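Local coordinates for cupin 2, conserved barrel domain protein (Shewanella frigidimarina, PDB 2PFW), which is an RmlC-like cupin of unassigned function that probably binds a metal ion within its beta-barrel, at the interface of chains A and B. Sequence-based numbering; all coordinates share one arbitrary frame. Chains: chain A/B, Cupin 2, conserved barrel domain protein.

Contact 1: the interface of chains A and B. Residues chain A 67-69, 72, 74, 76, 80; chain B 8-10.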
# COMPACT_ATOMS: atom_id res chain seq x y z
N VAL A 67 -9.83 3.64 14.15
CA VAL A 67 -10.45 3.65 12.82
C VAL A 67 -11.91 3.20 12.90
O VAL A 67 -12.24 2.18 13.50
CB VAL A 67 -9.69 2.78 11.82
CG1 VAL A 67 -10.41 2.79 10.48
CG2 VAL A 67 -8.26 3.28 11.66
N ASN A 68 -12.79 3.99 12.28
CA ASN A 68 -14.19 3.60 12.13
C ASN A 68 -14.46 3.16 10.69
O ASN A 68 -14.28 3.98 9.78
CB ASN A 68 -15.13 4.74 12.51
CG ASN A 68 -16.56 4.25 12.65
OD1 ASN A 68 -16.96 3.27 12.02
ND2 ASN A 68 -17.34 4.92 13.49
N VAL A 69 -14.88 1.92 10.51
CA VAL A 69 -15.44 1.45 9.25
C VAL A 69 -16.85 0.90 9.46
O VAL A 69 -17.04 -0.10 10.14
CB VAL A 69 -14.58 0.37 8.57
CG1 VAL A 69 -15.23 -0.06 7.26
CG2 VAL A 69 -13.18 0.89 8.30
N VAL A 72 -18.18 -0.10 12.81
CA VAL A 72 -17.25 -0.93 13.59
C VAL A 72 -16.01 -0.12 13.95
O VAL A 72 -15.49 0.63 13.12
CB VAL A 72 -16.87 -2.20 12.82
CG1 VAL A 72 -16.02 -3.13 13.67
CG2 VAL A 72 -18.12 -2.92 12.34
N LYS A 74 -12.08 0.06 15.76
CA LYS A 74 -10.95 -0.68 16.33
C LYS A 74 -9.76 0.26 16.50
O LYS A 74 -9.63 1.24 15.76
CB LYS A 74 -10.58 -1.90 15.49
CG LYS A 74 -11.69 -2.73 14.90
CD LYS A 74 -11.79 -4.15 15.40
CE LYS A 74 -13.19 -4.72 15.30
NZ LYS A 74 -13.43 -5.86 16.22
N LEU A 76 -5.90 0.57 15.88
CA LEU A 76 -4.93 -0.10 15.02
C LEU A 76 -3.53 0.44 15.28
O LEU A 76 -3.34 1.63 15.50
CB LEU A 76 -5.27 0.08 13.54
CG LEU A 76 -6.61 -0.44 13.03
CD1 LEU A 76 -6.59 -0.53 11.51
CD2 LEU A 76 -6.96 -1.78 13.64
N ASP A 80 -0.98 -3.22 11.04
CA ASP A 80 -2.39 -3.57 10.91
C ASP A 80 -2.94 -2.92 9.65
O ASP A 80 -2.34 -2.00 9.10
CB ASP A 80 -3.21 -3.12 12.11
CG ASP A 80 -2.98 -3.83 13.41
OD1 ASP A 80 -2.62 -5.02 13.45
OD2 ASP A 80 -3.20 -3.18 14.46
N PHE B 8 -11.30 -4.92 8.72
CA PHE B 8 -10.16 -4.75 9.60
C PHE B 8 -9.26 -5.98 9.55
O PHE B 8 -9.72 -7.12 9.53
CB PHE B 8 -10.60 -4.48 11.04
CG PHE B 8 -11.26 -3.12 11.23
CD1 PHE B 8 -10.51 -1.97 11.32
CD2 PHE B 8 -12.64 -3.02 11.32
CE1 PHE B 8 -11.11 -0.74 11.49
CE2 PHE B 8 -13.25 -1.79 11.49
CZ PHE B 8 -12.49 -0.64 11.57
N SER B 9 -7.94 -5.76 9.54
CA SER B 9 -7.02 -6.90 9.55
C SER B 9 -5.84 -6.64 10.48
O SER B 9 -5.40 -5.50 10.57
CB SER B 9 -6.55 -7.21 8.13
OG SER B 9 -7.52 -8.02 7.48
N PHE B 10 -5.36 -7.68 11.14
CA PHE B 10 -4.44 -7.57 12.26
C PHE B 10 -3.15 -8.32 11.98
O PHE B 10 -3.20 -9.53 11.75
CB PHE B 10 -5.11 -8.09 13.54
CG PHE B 10 -6.29 -7.18 13.89
CD1 PHE B 10 -6.07 -5.83 14.12
CD2 PHE B 10 -7.58 -7.67 13.97
CE1 PHE B 10 -7.11 -4.98 14.42
CE2 PHE B 10 -8.63 -6.83 14.28
CZ PHE B 10 -8.39 -5.49 14.50

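Contact 2: the interface of chains A and B. Residues chain A 4-7, 29-31; chain B 55, 57, 83, 85-86.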
# COMPACT_ATOMS: atom_id res chain seq x y z
N GLN A 4 -0.09 9.02 -15.20
CA GLN A 4 0.55 8.06 -14.30
C GLN A 4 1.87 8.60 -13.77
O GLN A 4 2.34 9.64 -14.21
CB GLN A 4 0.73 6.71 -14.98
CG GLN A 4 1.55 6.72 -16.26
CD GLN A 4 1.74 5.32 -16.81
OE1 GLN A 4 0.76 4.59 -17.02
NE2 GLN A 4 2.99 4.92 -17.03
N SER A 5 2.46 7.88 -12.82
CA SER A 5 3.72 8.31 -12.21
C SER A 5 4.90 7.63 -12.88
O SER A 5 4.72 6.64 -13.59
CB SER A 5 3.71 8.00 -10.71
OG SER A 5 3.55 6.60 -10.53
N GLU A 6 6.10 8.15 -12.66
CA GLU A 6 7.35 7.42 -12.89
C GLU A 6 7.23 5.99 -12.36
O GLU A 6 6.41 5.72 -11.48
CB GLU A 6 8.50 8.16 -12.21
CG GLU A 6 9.86 7.96 -12.87
CD GLU A 6 10.06 8.92 -14.03
OE1 GLU A 6 9.40 9.98 -14.01
OE2 GLU A 6 10.87 8.60 -14.93
N HIS A 7 8.02 5.07 -12.90
CA HIS A 7 7.98 3.69 -12.43
C HIS A 7 8.66 3.53 -11.07
O HIS A 7 8.44 2.54 -10.38
CB HIS A 7 8.65 2.76 -13.44
CG HIS A 7 7.90 2.68 -14.74
ND1 HIS A 7 8.47 2.15 -15.88
CD2 HIS A 7 6.65 3.05 -15.09
CE1 HIS A 7 7.60 2.20 -16.87
NE2 HIS A 7 6.48 2.74 -16.42
N GLY A 29 2.85 6.17 -5.96
CA GLY A 29 2.75 5.76 -7.35
C GLY A 29 1.29 5.64 -7.77
O GLY A 29 0.45 5.28 -6.95
N PHE A 30 0.99 5.95 -9.03
CA PHE A 30 -0.39 5.94 -9.48
C PHE A 30 -0.51 5.76 -11.00
O PHE A 30 0.42 6.12 -11.72
CB PHE A 30 -1.08 7.23 -9.07
CG PHE A 30 -0.73 8.47 -9.87
CD1 PHE A 30 0.39 9.20 -9.55
CD2 PHE A 30 -1.52 8.89 -10.93
CE1 PHE A 30 0.73 10.34 -10.27
CE2 PHE A 30 -1.19 10.01 -11.66
CZ PHE A 30 -0.06 10.73 -11.34
N ASN A 31 -1.63 5.22 -11.47
CA ASN A 31 -2.25 5.50 -12.76
C ASN A 31 -3.76 5.61 -12.60
O ASN A 31 -4.29 5.58 -11.49
CB ASN A 31 -1.86 4.43 -13.79
CG ASN A 31 -2.36 3.05 -13.43
OD1 ASN A 31 -3.18 2.88 -12.53
ND2 ASN A 31 -1.87 2.04 -14.14
N SER B 55 -2.47 -3.56 -12.65
CA SER B 55 -1.60 -2.45 -12.26
C SER B 55 -0.93 -2.81 -10.93
O SER B 55 -1.48 -3.58 -10.15
CB SER B 55 -2.39 -1.16 -12.16
OG SER B 55 -2.63 -0.58 -13.43
N VAL B 57 1.32 -1.06 -7.55
CA VAL B 57 2.12 -0.03 -6.86
C VAL B 57 2.68 -0.66 -5.59
O VAL B 57 1.99 -1.37 -4.86
CB VAL B 57 1.34 1.25 -6.57
CG1 VAL B 57 2.24 2.32 -5.95
CG2 VAL B 57 0.72 1.80 -7.85
N PHE B 83 6.05 1.67 -9.33
CA PHE B 83 4.83 1.48 -10.09
C PHE B 83 5.12 0.72 -11.39
O PHE B 83 5.95 1.17 -12.18
CB PHE B 83 4.19 2.84 -10.39
CG PHE B 83 3.23 2.89 -11.56
CD1 PHE B 83 2.12 2.07 -11.61
CD2 PHE B 83 3.46 3.78 -12.60
CE1 PHE B 83 1.25 2.11 -12.68
CE2 PHE B 83 2.60 3.83 -13.69
CZ PHE B 83 1.50 2.99 -13.72
N PRO B 85 3.21 -0.43 -14.69
CA PRO B 85 2.06 -0.46 -15.61
C PRO B 85 1.71 -1.90 -15.98
O PRO B 85 2.51 -2.83 -15.89
CB PRO B 85 2.56 0.33 -16.82
CG PRO B 85 3.62 1.22 -16.27
CD PRO B 85 4.30 0.41 -15.19
N PRO B 86 0.45 -2.12 -16.38
CA PRO B 86 0.04 -3.45 -16.83
C PRO B 86 0.96 -3.98 -17.92
O PRO B 86 1.38 -3.19 -18.77
CB PRO B 86 -1.35 -3.18 -17.41
CG PRO B 86 -1.86 -2.02 -16.61
CD PRO B 86 -0.65 -1.15 -16.39

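Contact 3: the interface of chains A and B. Residues chain A 28, 36, 38, 61, 101; chain B 57, 59, 79, 81.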
# COMPACT_ATOMS: atom_id res chain seq x y z
N LEU A 28 3.12 7.76 -3.72
CA LEU A 28 4.02 6.62 -3.87
C LEU A 28 4.00 6.07 -5.29
O LEU A 28 5.00 5.55 -5.79
CB LEU A 28 3.63 5.51 -2.90
CG LEU A 28 3.62 5.91 -1.42
CD1 LEU A 28 3.22 4.73 -0.55
CD2 LEU A 28 4.98 6.46 -1.02
N ALA A 36 -1.38 4.91 -4.68
CA ALA A 36 -0.92 4.73 -3.31
C ALA A 36 -0.24 6.00 -2.82
O ALA A 36 0.64 6.55 -3.49
CB ALA A 36 0.02 3.54 -3.21
N LYS A 38 1.33 8.20 0.86
CA LYS A 38 1.84 8.19 2.22
C LYS A 38 1.31 9.42 2.97
O LYS A 38 1.54 10.54 2.52
CB LYS A 38 3.36 8.18 2.25
CG LYS A 38 3.95 7.69 3.56
CD LYS A 38 5.47 7.78 3.57
CE LYS A 38 6.06 6.69 4.45
NZ LYS A 38 7.52 6.89 4.66
N VAL A 61 1.69 2.18 8.96
CA VAL A 61 3.15 2.16 9.00
C VAL A 61 3.61 2.36 10.44
O VAL A 61 4.35 1.53 10.97
CB VAL A 61 3.78 3.22 8.09
CG1 VAL A 61 5.26 3.36 8.37
CG2 VAL A 61 3.53 2.88 6.63
N ILE A 101 -0.29 4.12 4.88
CA ILE A 101 -0.31 3.98 3.43
C ILE A 101 -1.74 3.79 2.95
O ILE A 101 -2.35 2.76 3.25
CB ILE A 101 0.59 2.82 2.96
CG1 ILE A 101 1.98 2.79 3.60
CG2 ILE A 101 0.64 2.80 1.44
CD1 ILE A 101 3.19 3.20 2.81
N VAL B 57 1.32 -1.06 -7.55
CA VAL B 57 2.12 -0.03 -6.86
C VAL B 57 2.68 -0.66 -5.59
O VAL B 57 1.99 -1.37 -4.86
CB VAL B 57 1.34 1.25 -6.57
CG1 VAL B 57 2.24 2.32 -5.95
CG2 VAL B 57 0.72 1.80 -7.85
N TYR B 59 5.55 -0.48 -2.15
CA TYR B 59 6.19 0.36 -1.14
C TYR B 59 7.23 -0.45 -0.36
O TYR B 59 6.95 -1.58 0.04
CB TYR B 59 5.16 0.94 -0.18
CG TYR B 59 5.76 1.75 0.96
CD1 TYR B 59 6.29 3.00 0.74
CD2 TYR B 59 5.77 1.24 2.25
CE1 TYR B 59 6.83 3.75 1.77
CE2 TYR B 59 6.31 1.97 3.29
CZ TYR B 59 6.84 3.21 3.04
OH TYR B 59 7.38 3.94 4.08
N GLY B 79 10.92 3.31 2.53
CA GLY B 79 10.26 4.56 2.20
C GLY B 79 10.18 4.84 0.72
O GLY B 79 9.56 5.83 0.31
N SER B 81 9.30 3.69 -3.43
CA SER B 81 8.23 2.88 -4.02
C SER B 81 8.41 2.69 -5.52
O SER B 81 9.16 3.40 -6.18
CB SER B 81 6.87 3.54 -3.74
OG SER B 81 6.91 4.89 -4.15
O HOH W 1 8.38 7.79 1.78

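Contact 1: the interface of chains A and B
B:Phe8 and B:Ser9 run as a short extended strand (8-9; phi/psi -129/139° at B:Phe8) beside the hairpin formed by strands 65-69 and 72-76 of chain A, part of the cupin beta-barrel. No polar atom of one chain comes within bonding range of the other here, so the contact rests on shape. B:Phe8 holds its CG anti to its own carbonyl carbon, and the ring enters the hairpin tip first. One face is covered by the bent side chain of A:Lys74, whose CG methylene stands 3.6 Å from the centroid of the B:Phe8 ring in a CH-pi contact. CB of A:Val67 lies in plane at the ring edge, with its CG1 3.7 Å from B:Phe8 CE1. At the tip, B:Phe8 CZ comes within 3.7 Å of A:Val69 CG2, while B:Phe8 CE2 meets A:Val72 CG1 at 3.8 Å; the valine branches run alongside the ring, pointing the opposite way. An alanine in place of B:Phe8 would remove the ring and would probably leave the A:Lys74 methylenes and the valine branches poorly packed. B:Phe10 is approached differently, at its rim: A:Lys74 CD lies in plane with the ring, 3.8 Å from B:Phe10 CZ. A:Leu76 crosses at about a right angle and brings CD2 to 3.3 Å from B:Phe10 CE1, a tight fit. The A:Asp80 carboxylate stands nearly perpendicular to that ring, 86° between planes, with CG 3.7 Å from CD1 of B:Phe10.

Contact 2: the interface of chains A and B
B:Phe83 carries CG anti to its backbone N (chi1 158°), sending its ring from strand 81-84 toward the N-terminal segment of chain A, while A:Gln4, A:Ser5 and A:Asn31 all take the crowded position between backbone N and carbonyl carbon. In this contact between the two cupin chains of the deposited assembly the ring is met mainly along its rim. The A:Gln4 chain is extended beyond CG and brings its amide carbon CD into the ring plane at the edge, 3.6 Å from B:Phe83 CE2, with the amide turned 81° from the ring. A:Asn31 stands equally steep to the ring and sets CB 3.7 Å from B:Phe83 CZ. A:Phe30 O lies above one face, toward the rim, and B:Pro85 N above the opposite face. The backbone is joined as well: B:Phe83 N donates to A:His7 O at 2.7 Å, from well above the carbonyl plane and so not along a lone pair. The A:His7 imidazole then crosses B:Pro85 at about a right angle, CD2 3.5 Å from the proline CD. The hydroxyl A:Ser5 OG lies beside B:Phe83 CD2, held there within chain A: it accepts from A:Phe30 N at 3.0 Å, tying the N-terminal segment to strand 23-31, and donates to a lone pair of A:Glu6 O, fixing the segment's turn. A:Asn31 ND2 donates to the hydroxyl B:Ser55 OG at 2.8 Å, nearly straight (174° at H), with the oxygen almost in the amide plane.

Contact 3: the interface of chains A and B
The apolar centre is the B:Tyr59 ring, reaching from strand 55-61 of one cupin barrel to the sheet of the other. A:Ile101 caps one face: its terminal methyl CD1 sits over the ring centre, 3.3 Å from the centroid of the B:Tyr59 ring, in a close CH-pi contact. With CG1 anti to its carbonyl carbon and chi2 at -106°, the isoleucine directs that methyl down onto the aromatic surface. B:Tyr59 itself has CG anti to the backbone N (chi1 176°), which carries the ring across the chain boundary. Beside the isoleucine, A:Leu28 crosses the ring obliquely and brings CD1 to 3.8 Å from B:Tyr59 CD1. Farther out, the A:Ala36 methyl CB packs against B:Val57 CG1 at 3.7 Å, extending the apolar surface along strand 34-41.

The rim is polar. A:Lys38, extended beyond CG, crosses the tyrosine at about a right angle, and its terminal amino nitrogen NZ makes a weak hydrogen bond to the phenol oxygen B:Tyr59 OH at 3.0 Å. A:Lys38 NZ also contacts water 1 at 3.1 Å, and that water lies 2.7 Å from B:Gly79 O, so the lysine reaches a loop carbonyl through solvent. A positive charge on the lysine, if present, might slightly lower the pKa of the phenol. On another side, B:Ser81 OG, placed between backbone N and carbonyl carbon, donates at 2.6 Å to A:Leu28 O. The donor lies in the carbonyl plane on a lone pair, with a C=O...O angle of 117°.

Contacts 2 and 3 are neighbours, their C-alpha centres about 12 Å apart. They share B:Val57, and both draw on strand 23-31 of chain A and on strands 55-61 and 81-84 of chain B, so they form adjoining stretches of one surface. Contact 1 lies farther off, about 19 Å from contact 3 and about 27 Å from contact 2. Because the two-fold gives each contact a twin with chains exchanged, each N-terminal arm serves both contact 1 and contact 2 through consecutive residues. Reciprocal arms flanking a sheet-to-sheet centre would suit a two-fold cupin dimer, though the structure alone does not prove it is the biological one.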